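Local coordinates for protein SusD homolog (Bacteroides thetaiotaomicron VPI-5482, PDB 3IV0) that probably binds glycans at the outer membrane as a SusD-family lipoprotein, handing them to a partner transporter, although its own ligand is not known, at residues A[171-176]-A[206-211]; A[212-217]-A[371-376]; A[121-126]-A[197-202]. All coordinates share one frame; numbering follows the deposited sequence.

Contact 1: residues A[171-176]-A[206-211]; sequences ADLQPL and IALMMH. With EDO (1,2-ethanediol), chain E.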
loop_
_atom_site.group_PDB
_atom_site.type_symbol
_atom_site.label_atom_id
_atom_site.label_comp_id
_atom_site.label_asym_id
_atom_site.label_seq_id
_atom_site.Cartn_x
_atom_site.Cartn_y
_atom_site.Cartn_z
ATOM N N ALA A 171 -4.999 1.320 18.717
ATOM C CA ALA A 171 -5.462 0.725 19.946
ATOM C C ALA A 171 -6.064 -0.651 19.713
ATOM O O ALA A 171 -5.952 -1.515 20.583
ATOM C CB ALA A 171 -6.448 1.634 20.612
ATOM N N ASP A 172 -6.761 -0.849 18.594
ATOM C CA ASP A 172 -7.349 -2.158 18.298
ATOM C C ASP A 172 -6.272 -3.183 17.942
ATOM O O ASP A 172 -6.418 -4.384 18.192
ATOM C CB ASP A 172 -8.333 -2.075 17.138
ATOM C CG ASP A 172 -9.614 -1.318 17.454
ATOM O OD1 ASP A 172 -9.944 -1.174 18.624
ATOM O OD2 ASP A 172 -10.311 -0.942 16.468
ATOM N N LEU A 173 -5.218 -2.728 17.279
ATOM C CA LEU A 173 -4.146 -3.608 16.819
ATOM C C LEU A 173 -3.123 -4.020 17.884
ATOM O O LEU A 173 -2.653 -5.153 17.910
ATOM C CB LEU A 173 -3.399 -2.976 15.648
ATOM C CG LEU A 173 -4.235 -2.740 14.394
ATOM C CD1 LEU A 173 -3.570 -1.702 13.409
ATOM C CD2 LEU A 173 -4.454 -4.053 13.706
ATOM N N GLN A 174 -2.780 -3.099 18.795
ATOM C CA GLN A 174 -1.793 -3.386 19.829
ATOM C C GLN A 174 -2.023 -4.708 20.590
ATOM O O GLN A 174 -1.080 -5.474 20.764
ATOM C CB GLN A 174 -1.652 -2.202 20.793
ATOM C CG GLN A 174 -0.538 -2.338 21.798
ATOM C CD GLN A 174 0.791 -2.199 21.199
ATOM O OE1 GLN A 174 1.126 -1.162 20.623
ATOM N NE2 GLN A 174 1.605 -3.230 21.340
ATOM N N PRO A 175 -3.260 -4.974 21.055
ATOM C CA PRO A 175 -3.502 -6.235 21.766
ATOM C C PRO A 175 -3.216 -7.483 20.945
ATOM O O PRO A 175 -2.890 -8.519 21.498
ATOM C CB PRO A 175 -4.982 -6.155 22.099
ATOM C CG PRO A 175 -5.290 -4.727 22.126
ATOM C CD PRO A 175 -4.468 -4.138 21.029
ATOM N N LEU A 176 -3.310 -7.389 19.629
ATOM C CA LEU A 176 -2.992 -8.538 18.797
ATOM C C LEU A 176 -1.538 -8.955 18.967
ATOM O O LEU A 176 -1.198 -10.127 18.801
ATOM C CB LEU A 176 -3.326 -8.263 17.326
ATOM C CG LEU A 176 -4.745 -7.787 16.966
ATOM C CD1 LEU A 176 -4.918 -7.657 15.450
ATOM C CD2 LEU A 176 -5.843 -8.693 17.575
ATOM N N ILE A 206 2.341 -5.694 12.469
ATOM C CA ILE A 206 3.421 -4.768 12.769
ATOM C C ILE A 206 3.570 -3.725 11.661
ATOM O O ILE A 206 3.693 -2.525 11.957
ATOM C CB ILE A 206 4.739 -5.540 12.986
ATOM C CG1 ILE A 206 4.671 -6.371 14.278
ATOM C CG2 ILE A 206 5.924 -4.558 13.047
ATOM C CD1 ILE A 206 5.750 -7.441 14.364
ATOM N N ALA A 207 3.578 -4.132 10.406
ATOM C CA ALA A 207 3.762 -3.190 9.310
ATOM C C ALA A 207 2.661 -2.149 9.293
ATOM O O ALA A 207 2.901 -0.945 9.134
ATOM C CB ALA A 207 3.835 -3.904 7.985
ATOM N N LEU A 208 1.413 -2.574 9.457
ATOM C CA LEU A 208 0.295 -1.653 9.471
ATOM C C LEU A 208 0.425 -0.643 10.617
ATOM O O LEU A 208 0.224 0.549 10.454
ATOM C CB LEU A 208 -1.029 -2.408 9.563
ATOM C CG LEU A 208 -2.275 -1.530 9.679
ATOM C CD1 LEU A 208 -2.365 -0.464 8.577
ATOM C CD2 LEU A 208 -3.549 -2.367 9.755
HETATM N N MSE A 209 0.814 -1.118 11.785
HETATM C CA MSE A 209 0.982 -0.222 12.919
HETATM C C MSE A 209 2.074 0.787 12.701
HETATM O O MSE A 209 1.947 1.942 13.109
HETATM C CB MSE A 209 1.226 -1.019 14.186
HETATM C CG MSE A 209 0.005 -1.834 14.706
HETATM SE SE MSE A 209 0.346 -2.801 16.323
HETATM C CE MSE A 209 0.384 -1.301 17.637
HETATM N N MSE A 210 3.145 0.376 12.014
HETATM C CA MSE A 210 4.201 1.323 11.703
HETATM C C MSE A 210 3.713 2.412 10.773
HETATM O O MSE A 210 3.972 3.589 10.996
HETATM C CB MSE A 210 5.427 0.638 11.112
HETATM C CG MSE A 210 6.021 -0.384 12.021
HETATM SE SE MSE A 210 7.422 -1.518 11.246
HETATM C CE MSE A 210 8.737 -0.321 11.227
ATOM N N HIS A 211 2.929 2.028 9.763
ATOM C CA HIS A 211 2.362 3.001 8.847
ATOM C C HIS A 211 1.406 3.951 9.552
ATOM O O HIS A 211 1.444 5.158 9.329
ATOM C CB HIS A 211 1.626 2.270 7.737
ATOM C CG HIS A 211 2.468 2.009 6.562
ATOM N ND1 HIS A 211 3.322 0.926 6.438
ATOM C CD2 HIS A 211 2.587 2.733 5.434
ATOM C CE1 HIS A 211 3.938 1.013 5.264
ATOM N NE2 HIS A 211 3.502 2.094 4.644
HETATM C C1 EDO E . 5.023 -1.634 20.201
HETATM O O1 EDO E . 3.978 -2.568 20.468
HETATM C C2 EDO E . 4.443 -0.236 20.010
HETATM O O2 EDO E . 3.189 -0.354 19.355
#
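Met209, a selenomethionine, runs its side chain past Leu173 in the opposite direction, CG lying 3.7 Å from Leu173 CB and SE touching the same carbon at 3.8 Å. Leu173 CD1 lies between Met209 and Leu208, near Met209 CG and 3.7 Å from Leu208 CD2, the two leucines crossing at about a right angle. Leu208 reaches that methyl because its CG stands anti to the backbone N (chi1 176°). These apolar groups seat the turn leading into helix 174-178 on the side of helix 202-219, within the helical, TPR-related part of the SusD fold; Phe129 and Phe136 of helix 117-142 also pack on Leu208, while Leu234 of helix 224-238 packs on Met209. The bend at chi3 of Met209 (73°) carries CE to Gln174 OE1, a close approach of 3.1 Å without a hydrogen bond. The amide of Gln174 is gripped at both ends by one molecule of 1,2-ethanediol, probably from the crystallisation liquor: O2 donates to Gln174 OE1 at 2.6 Å, and Gln174 NE2 donates to O1 at 2.6 Å. A further hydrogen bond from Gln174 NE2 to Asp178 OD1 also restrains the rotation of the amide.

Contact 2: residues A[212-217]-A[371-376]; sequences INLWLV and LLLYAE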
loop_
_atom_site.group_PDB
_atom_site.type_symbol
_atom_site.label_atom_id
_atom_site.label_comp_id
_atom_site.label_asym_id
_atom_site.label_seq_id
_atom_site.Cartn_x
_atom_site.Cartn_y
_atom_site.Cartn_z
ATOM N N ILE A 212 0.568 3.438 10.437
ATOM C CA ILE A 212 -0.407 4.286 11.121
ATOM C C ILE A 212 0.323 5.299 12.000
ATOM O O ILE A 212 0.012 6.506 11.965
ATOM C CB ILE A 212 -1.409 3.448 11.929
ATOM C CG1 ILE A 212 -2.339 2.655 11.031
ATOM C CG2 ILE A 212 -2.242 4.358 12.861
ATOM C CD1 ILE A 212 -3.147 1.602 11.782
ATOM N N ASN A 213 1.315 4.854 12.759
ATOM C CA ASN A 213 2.122 5.782 13.561
ATOM C C ASN A 213 2.747 6.870 12.696
ATOM O O ASN A 213 2.787 8.032 13.083
ATOM C CB ASN A 213 3.205 5.025 14.294
ATOM C CG ASN A 213 2.730 4.484 15.629
ATOM O OD1 ASN A 213 2.484 5.248 16.574
ATOM N ND2 ASN A 213 2.580 3.166 15.717
ATOM N N LEU A 214 3.271 6.519 11.528
ATOM C CA LEU A 214 3.954 7.500 10.686
ATOM C C LEU A 214 2.987 8.493 10.049
ATOM O O LEU A 214 3.346 9.658 9.811
ATOM C CB LEU A 214 4.841 6.799 9.662
ATOM C CG LEU A 214 6.038 6.081 10.325
ATOM C CD1 LEU A 214 6.690 5.143 9.329
ATOM C CD2 LEU A 214 7.066 7.109 10.826
ATOM N N TRP A 215 1.733 8.109 9.847
ATOM C CA TRP A 215 0.704 9.041 9.423
ATOM C C TRP A 215 0.365 9.968 10.589
ATOM O O TRP A 215 0.147 11.170 10.393
ATOM C CB TRP A 215 -0.551 8.337 8.827
ATOM C CG TRP A 215 -0.348 8.060 7.414
ATOM C CD1 TRP A 215 0.486 7.132 6.876
ATOM C CD2 TRP A 215 -0.948 8.752 6.321
ATOM N NE1 TRP A 215 0.472 7.223 5.503
ATOM C CE2 TRP A 215 -0.422 8.204 5.137
ATOM C CE3 TRP A 215 -1.891 9.778 6.222
ATOM C CZ2 TRP A 215 -0.792 8.683 3.872
ATOM C CZ3 TRP A 215 -2.268 10.233 4.982
ATOM C CH2 TRP A 215 -1.723 9.695 3.830
ATOM N N LEU A 216 0.330 9.446 11.799
ATOM C CA LEU A 216 0.078 10.288 12.998
ATOM C C LEU A 216 1.214 11.290 13.226
ATOM O O LEU A 216 0.984 12.396 13.717
ATOM C CB LEU A 216 -0.152 9.403 14.232
ATOM C CG LEU A 216 -1.560 8.777 14.238
ATOM C CD1 LEU A 216 -1.644 7.604 15.204
ATOM C CD2 LEU A 216 -2.615 9.806 14.626
ATOM N N VAL A 217 2.425 10.958 12.837
ATOM C CA VAL A 217 3.540 11.911 12.912
ATOM C C VAL A 217 3.204 13.177 12.139
ATOM O O VAL A 217 3.491 14.280 12.600
ATOM C CB VAL A 217 4.852 11.280 12.344
ATOM C CG1 VAL A 217 5.889 12.388 11.989
ATOM C CG2 VAL A 217 5.419 10.299 13.349
ATOM N N LEU A 371 11.786 -2.453 7.136
ATOM C CA LEU A 371 13.116 -2.114 7.638
ATOM C C LEU A 371 13.398 -0.644 7.407
ATOM O O LEU A 371 14.048 -0.002 8.216
ATOM C CB LEU A 371 14.191 -2.989 6.948
ATOM C CG LEU A 371 14.143 -4.456 7.276
ATOM C CD1 LEU A 371 15.193 -5.197 6.434
ATOM C CD2 LEU A 371 14.354 -4.700 8.791
ATOM N N LEU A 372 12.968 -0.113 6.264
ATOM C CA LEU A 372 13.182 1.308 5.968
ATOM C C LEU A 372 12.336 2.195 6.828
ATOM O O LEU A 372 12.780 3.264 7.219
ATOM C CB LEU A 372 12.990 1.600 4.484
ATOM C CG LEU A 372 14.029 0.951 3.546
ATOM C CD1 LEU A 372 13.586 1.034 2.088
ATOM C CD2 LEU A 372 15.445 1.531 3.750
ATOM N N LEU A 373 11.126 1.782 7.191
ATOM C CA LEU A 373 10.321 2.548 8.147
ATOM C C LEU A 373 10.975 2.622 9.520
ATOM O O LEU A 373 10.956 3.651 10.186
ATOM C CB LEU A 373 8.923 1.955 8.283
ATOM C CG LEU A 373 8.009 1.962 7.048
ATOM C CD1 LEU A 373 6.634 1.411 7.455
ATOM C CD2 LEU A 373 7.917 3.358 6.419
ATOM N N TYR A 374 11.523 1.498 9.964
ATOM C CA TYR A 374 12.267 1.404 11.217
ATOM C C TYR A 374 13.467 2.360 11.164
ATOM O O TYR A 374 13.653 3.195 12.036
ATOM C CB TYR A 374 12.664 -0.058 11.407
ATOM C CG TYR A 374 13.370 -0.455 12.654
ATOM C CD1 TYR A 374 13.548 0.396 13.718
ATOM C CD2 TYR A 374 13.809 -1.755 12.787
ATOM C CE1 TYR A 374 14.193 -0.042 14.878
ATOM C CE2 TYR A 374 14.436 -2.185 13.932
ATOM C CZ TYR A 374 14.648 -1.323 14.956
ATOM O OH TYR A 374 15.320 -1.731 16.091
ATOM N N ALA A 375 14.227 2.297 10.074
ATOM C CA ALA A 375 15.336 3.227 9.909
ATOM C C ALA A 375 14.857 4.674 9.927
ATOM O O ALA A 375 15.503 5.540 10.535
ATOM C CB ALA A 375 16.070 2.946 8.616
ATOM N N GLU A 376 13.777 4.989 9.215
ATOM C CA GLU A 376 13.270 6.334 9.155
ATOM C C GLU A 376 12.961 6.866 10.542
ATOM O O GLU A 376 13.292 8.011 10.868
ATOM C CB GLU A 376 11.994 6.332 8.307
ATOM C CG GLU A 376 11.272 7.644 8.267
ATOM C CD GLU A 376 10.021 7.615 7.428
ATOM O OE1 GLU A 376 9.914 6.744 6.563
ATOM O OE2 GLU A 376 9.159 8.503 7.646
#
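Leu214 CD1 rests against the side chain of Leu373, closest to CD2 at 3.6 Å and 4.0 Å from CB, so that one methyl sits along the flank of the opposing leucine. The two leucine side chains approach at a slant; both have CG anti to their own carbonyl carbon and point toward the other helix. The other methyl of Leu214, CD2, faces Glu376 OE2 at 4.1 Å, a loose contact of carbon with oxygen. Glu376 comes from the opposite direction on a chain extended beyond CG, which itself stands anti to the backbone N (chi1 174°). Its OE2 is engaged in a salt bridge by Arg435 of helix 429-436, which also packs on both Leu214 and Leu373; the charged pair thus borders the leucine contact. Arg419 of helix 408-422 also packs on Leu373, and Ile415 on Glu376. With the nearest CA atoms, those of Leu214 and Leu373, 8.5 Å apart, the backbones are joined through side chains alone. This is helix-to-helix packing between helices 202-219 and 367-381, elements distant in sequence, and belongs to the helical framework, related to TPR proteins, of the SusD family.

Contact 3: residues A[121-126]-A[197-202]; sequences SRFKAE and GIRASR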
loop_
_atom_site.group_PDB
_atom_site.type_symbol
_atom_site.label_atom_id
_atom_site.label_comp_id
_atom_site.label_asym_id
_atom_site.label_seq_id
_atom_site.Cartn_x
_atom_site.Cartn_y
_atom_site.Cartn_z
ATOM N N SER A 121 -10.143 -17.276 17.878
ATOM C CA SER A 121 -9.300 -16.141 18.222
ATOM C C SER A 121 -8.564 -15.620 16.994
ATOM O O SER A 121 -8.438 -14.396 16.821
ATOM C CB SER A 121 -8.272 -16.498 19.277
ATOM O OG SER A 121 -8.929 -16.850 20.495
ATOM N N ARG A 122 -8.080 -16.505 16.144
ATOM C CA ARG A 122 -7.375 -16.088 14.939
ATOM C C ARG A 122 -8.299 -15.326 14.008
ATOM O O ARG A 122 -7.905 -14.277 13.476
ATOM C CB ARG A 122 -6.807 -17.309 14.232
ATOM C CG ARG A 122 -6.074 -16.965 12.935
ATOM C CD ARG A 122 -5.357 -18.136 12.340
ATOM N NE ARG A 122 -4.375 -18.606 13.283
ATOM C CZ ARG A 122 -3.698 -19.732 13.194
ATOM N NH1 ARG A 122 -3.882 -20.535 12.157
ATOM N NH2 ARG A 122 -2.842 -20.051 14.159
ATOM N N PHE A 123 -9.515 -15.786 13.781
ATOM C CA PHE A 123 -10.412 -15.139 12.843
ATOM C C PHE A 123 -10.794 -13.761 13.366
ATOM O O PHE A 123 -10.961 -12.809 12.596
ATOM C CB PHE A 123 -11.642 -16.015 12.555
ATOM C CG PHE A 123 -11.332 -17.352 11.889
ATOM C CD1 PHE A 123 -10.095 -17.651 11.370
ATOM C CD2 PHE A 123 -12.352 -18.293 11.755
ATOM C CE1 PHE A 123 -9.860 -18.885 10.763
ATOM C CE2 PHE A 123 -12.117 -19.530 11.152
ATOM C CZ PHE A 123 -10.898 -19.826 10.665
ATOM N N LYS A 124 -10.949 -13.641 14.677
ATOM C CA LYS A 124 -11.218 -12.347 15.267
ATOM C C LYS A 124 -10.027 -11.442 14.994
ATOM O O LYS A 124 -10.212 -10.271 14.618
ATOM C CB LYS A 124 -11.451 -12.451 16.771
ATOM C CG LYS A 124 -12.790 -13.070 17.170
ATOM C CD LYS A 124 -12.869 -13.155 18.716
ATOM C CE LYS A 124 -14.131 -13.784 19.213
ATOM N NZ LYS A 124 -13.950 -14.060 20.690
ATOM N N ALA A 125 -8.809 -11.917 15.248
ATOM C CA ALA A 125 -7.598 -11.103 15.022
ATOM C C ALA A 125 -7.488 -10.670 13.570
ATOM O O ALA A 125 -7.165 -9.488 13.283
ATOM C CB ALA A 125 -6.373 -11.863 15.422
ATOM N N GLU A 126 -7.765 -11.567 12.636
ATOM C CA GLU A 126 -7.742 -11.220 11.241
ATOM C C GLU A 126 -8.790 -10.200 10.861
ATOM O O GLU A 126 -8.520 -9.263 10.078
ATOM C CB GLU A 126 -7.923 -12.479 10.379
ATOM C CG GLU A 126 -6.802 -13.452 10.434
ATOM C CD GLU A 126 -7.008 -14.570 9.462
ATOM O OE1 GLU A 126 -7.031 -14.305 8.254
ATOM O OE2 GLU A 126 -7.185 -15.731 9.878
ATOM N N GLY A 197 1.335 -15.019 3.175
ATOM C CA GLY A 197 1.320 -13.640 2.635
ATOM C C GLY A 197 -0.049 -13.002 2.523
ATOM O O GLY A 197 -0.189 -11.800 2.680
ATOM N N ILE A 198 -1.077 -13.816 2.323
ATOM C CA ILE A 198 -2.404 -13.386 1.991
ATOM C C ILE A 198 -3.432 -13.514 3.114
ATOM O O ILE A 198 -4.575 -13.079 2.956
ATOM C CB ILE A 198 -2.903 -14.078 0.708
ATOM C CG1 ILE A 198 -2.963 -15.604 0.870
ATOM C CG2 ILE A 198 -2.004 -13.695 -0.499
ATOM C CD1 ILE A 198 -3.654 -16.273 -0.352
ATOM N N ARG A 199 -3.025 -14.097 4.237
ATOM C CA ARG A 199 -3.786 -14.051 5.469
ATOM C C ARG A 199 -2.933 -13.302 6.478
ATOM O O ARG A 199 -1.713 -13.471 6.526
ATOM C CB ARG A 199 -4.076 -15.489 5.957
ATOM C CG ARG A 199 -4.992 -16.277 5.017
ATOM C CD ARG A 199 -6.457 -15.861 5.089
ATOM N NE ARG A 199 -7.100 -16.227 6.343
ATOM C CZ ARG A 199 -7.647 -17.412 6.601
ATOM N NH1 ARG A 199 -7.698 -18.366 5.690
ATOM N NH2 ARG A 199 -8.153 -17.606 7.807
ATOM N N ALA A 200 -3.556 -12.431 7.252
ATOM C CA ALA A 200 -2.807 -11.616 8.186
ATOM C C ALA A 200 -1.930 -12.446 9.122
ATOM O O ALA A 200 -2.403 -13.415 9.730
ATOM C CB ALA A 200 -3.782 -10.748 9.034
ATOM N N SER A 201 -0.670 -12.040 9.270
ATOM C CA SER A 201 0.276 -12.610 10.207
ATOM C C SER A 201 0.666 -11.539 11.224
ATOM O O SER A 201 0.253 -10.372 11.126
ATOM C CB SER A 201 1.532 -13.061 9.483
ATOM O OG SER A 201 2.300 -11.919 9.050
ATOM N N ARG A 202 1.511 -11.914 12.176
ATOM C CA ARG A 202 2.045 -10.951 13.134
ATOM C C ARG A 202 2.765 -9.820 12.396
ATOM O O ARG A 202 2.685 -8.655 12.766
ATOM C CB ARG A 202 2.970 -11.658 14.141
ATOM C CG ARG A 202 3.387 -10.791 15.345
ATOM C CD ARG A 202 4.253 -11.618 16.321
ATOM N NE ARG A 202 4.618 -10.889 17.552
ATOM C CZ ARG A 202 3.820 -10.755 18.599
ATOM N NH1 ARG A 202 2.591 -11.212 18.575
ATOM N NH2 ARG A 202 4.244 -10.098 19.669
#
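Arg199 meets Glu126 side-on, its NE and NH2 each taking one carboxylate oxygen, with the guanidinium and carboxylate planes only 24° apart. This bidentate salt bridge ties helix 117-142 of the SusD-family helical region to the loop that precedes helix 202-219. The NE bond to Glu126 OE1 is short and almost straight, 2.7 Å and 174° at the hydrogen, with the oxygen lying in the guanidinium plane. The bond from NH2 to Glu126 OE2 is longer, 3.0 Å, and more bent, OE2 being tilted from that plane. Both oxygens use their syn lone pairs. Arg199 achieves this by folding at chi2 and chi3, which turns its head back toward the helix, whereas Glu126 extends straight beyond CG. Partners outside the pair add to the network: Tyr30 OH hydrogen-bonds both Glu126 OE1 and Ala200 N, and Glu23 of helix 19-39 takes Arg199 NH2 in a second salt bridge. The arginine probably helps keep the buried Glu126 carboxylate ionised. With an alanine here, Glu126 and Glu23 are likely to be left without their shared positive mate, and the loop to lose its ionic tie to the helix. Ala200 CB packs on Glu126 CG at 4.3 Å. The Phe123 ring stands obliquely to the guanidinium, planes 50° apart, and its CE1 lies 3.6 Å from Arg199 NH2, at the guanidinium edge.

All three contacts are buried, but they differ in chemistry. Contacts 1 and 2 both use helix 202-219, at successive parts of it: the first packs against 171-176, the second joins helix 367-381. They touch, with centres about 12 Å apart, where His211 and Met210 pack on Leu373 and Leu173 reaches Ile212. Both rest chiefly on apolar side chains, with a polar group at the margin. Contact 3 is instead ionic, at the loop running into the start of that same helix, and its centre is the farthest of the three from that of the chain. It borders contact 1 through Leu176 and Ala125, while contact 2 stands clear of it, nearest atoms about 12 Å apart.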